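PDB 5GO5: sortase from Streptomyces avermitilis, which is a class E housekeeping sortase, a calcium-independent cysteine transpeptidase that probably attaches proteins to the cell wall. Local coordinates for residues A[78-83]-A[105-110]. Sequence-based numbering, arbitrary orientation.
Sequences KGLGHY and GDPFKD
One face of the Phe-108 ring carries the methyl CD2 of Leu-80, set off-centre toward the rim where CE1 and CZ lie. Leu-80 CD2 sits 4.2 Å from the centroid of that ring, 22° off its normal, a CH-pi contact made over the face. The nearest ring atom is Phe-108 CZ, 3.9 Å from Leu-80 CD2. Phe-108 also meets Phe-111 edge-to-face, and its side chain touches Trp-63 and Leu-166. The same leucine methyl lies against the Pro-107 ring, with Leu-80 CD2 4.0 Å from Pro-107 CG and Pro-107 CB also in touch; it fills the corner between pyrrolidine and phenyl, touching them in directions nearly at right angles. Leu-80 reaches there with CG anti to its carbonyl carbon (chi1 -57°), which sends the isopropyl end across from strand 80-82 to the loop between strands 93-98 and 119-123. In that loop a type I turn, closed by Lys-109 N to Asp-106 O at 3.0 Å, puts Pro-107 and Phe-108 at its central positions. Trp-63 NE1 hydrogen-bonds Pro-107 O, a polar tie for the turn. The Pro-107 side chain lies about 4 Å from that of His-100, the predicted proton donor/acceptor, and the side chain of Phe-108 about 6 Å from the bound glycine. Between the two segments, only hydrophobic burial and dispersion contribute, joining loop to sheet beside the predicted active-site histidine.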
# COMPACT_ATOMS: atom_id res chain seq x y z
N LYS A 78 -6.10 -3.65 13.64
CA LYS A 78 -7.16 -4.34 12.93
C LYS A 78 -6.83 -4.64 11.46
O LYS A 78 -7.54 -5.39 10.81
CB LYS A 78 -8.43 -3.50 12.92
CG LYS A 78 -8.94 -3.12 14.29
CD LYS A 78 -10.16 -2.25 14.10
CE LYS A 78 -10.64 -1.66 15.40
NZ LYS A 78 -11.86 -0.90 15.08
N GLY A 79 -5.82 -3.98 10.92
CA GLY A 79 -5.50 -4.14 9.50
C GLY A 79 -4.47 -3.11 9.06
O GLY A 79 -3.76 -2.54 9.85
N LEU A 80 -4.41 -2.88 7.78
CA LEU A 80 -3.56 -1.85 7.24
C LEU A 80 -4.29 -0.51 7.36
O LEU A 80 -5.51 -0.46 7.31
CB LEU A 80 -3.33 -2.14 5.78
CG LEU A 80 -2.72 -3.51 5.57
CD1 LEU A 80 -2.49 -3.74 4.11
CD2 LEU A 80 -1.40 -3.70 6.29
N GLY A 81 -3.54 0.57 7.48
CA GLY A 81 -4.14 1.89 7.63
C GLY A 81 -3.71 2.86 6.54
O GLY A 81 -2.51 2.98 6.26
N HIS A 82 -4.69 3.53 5.94
CA HIS A 82 -4.46 4.56 4.95
C HIS A 82 -4.20 5.90 5.63
O HIS A 82 -5.01 6.34 6.41
CB HIS A 82 -5.65 4.68 4.03
CG HIS A 82 -5.56 5.80 3.06
ND1 HIS A 82 -6.48 6.84 3.06
CD2 HIS A 82 -4.72 6.03 2.02
CE1 HIS A 82 -6.17 7.68 2.08
NE2 HIS A 82 -5.14 7.20 1.42
N TYR A 83 -3.06 6.52 5.29
CA TYR A 83 -2.81 7.90 5.73
C TYR A 83 -3.92 8.82 5.22
O TYR A 83 -4.13 8.98 4.02
CB TYR A 83 -1.43 8.38 5.32
CG TYR A 83 -0.31 7.73 6.06
CD1 TYR A 83 0.29 6.55 5.59
CD2 TYR A 83 0.21 8.32 7.20
CE1 TYR A 83 1.35 5.96 6.27
CE2 TYR A 83 1.22 7.74 7.90
CZ TYR A 83 1.82 6.58 7.42
OH TYR A 83 2.86 6.05 8.10
N GLY A 105 -0.58 -9.51 14.11
CA GLY A 105 -0.84 -10.28 12.92
C GLY A 105 0.28 -10.20 11.90
O GLY A 105 0.24 -10.94 10.94
N ASP A 106 1.27 -9.33 12.14
CA ASP A 106 2.46 -9.20 11.31
C ASP A 106 2.09 -9.16 9.81
O ASP A 106 2.67 -9.91 9.01
CB ASP A 106 3.40 -10.41 11.55
CG ASP A 106 3.78 -10.61 13.04
OD1 ASP A 106 3.40 -9.81 13.91
OD2 ASP A 106 4.49 -11.59 13.31
N PRO A 107 1.12 -8.30 9.42
CA PRO A 107 0.80 -8.36 7.96
C PRO A 107 1.97 -8.11 7.02
O PRO A 107 2.01 -8.66 5.92
CB PRO A 107 -0.25 -7.26 7.80
CG PRO A 107 -0.05 -6.32 8.96
CD PRO A 107 0.36 -7.23 10.10
N PHE A 108 2.93 -7.30 7.45
CA PHE A 108 4.10 -6.98 6.62
C PHE A 108 5.36 -7.72 7.04
O PHE A 108 6.48 -7.31 6.73
CB PHE A 108 4.34 -5.45 6.61
CG PHE A 108 3.39 -4.67 5.71
CD1 PHE A 108 2.65 -5.27 4.68
CD2 PHE A 108 3.33 -3.30 5.82
CE1 PHE A 108 1.82 -4.52 3.84
CE2 PHE A 108 2.54 -2.53 4.96
CZ PHE A 108 1.74 -3.13 4.00
N LYS A 109 5.17 -8.86 7.68
CA LYS A 109 6.30 -9.75 8.05
C LYS A 109 7.33 -9.94 6.96
O LYS A 109 8.53 -9.86 7.22
CB LYS A 109 5.72 -11.12 8.44
CG LYS A 109 6.74 -12.21 8.77
CD LYS A 109 6.02 -13.51 9.11
N ASP A 110 6.87 -10.25 5.75
CA ASP A 110 7.74 -10.59 4.62
C ASP A 110 8.00 -9.41 3.67
O ASP A 110 8.40 -9.60 2.53
CB ASP A 110 7.14 -11.76 3.84
CG ASP A 110 7.18 -13.09 4.62
OD1 ASP A 110 8.16 -13.33 5.32
OD2 ASP A 110 6.21 -13.86 4.56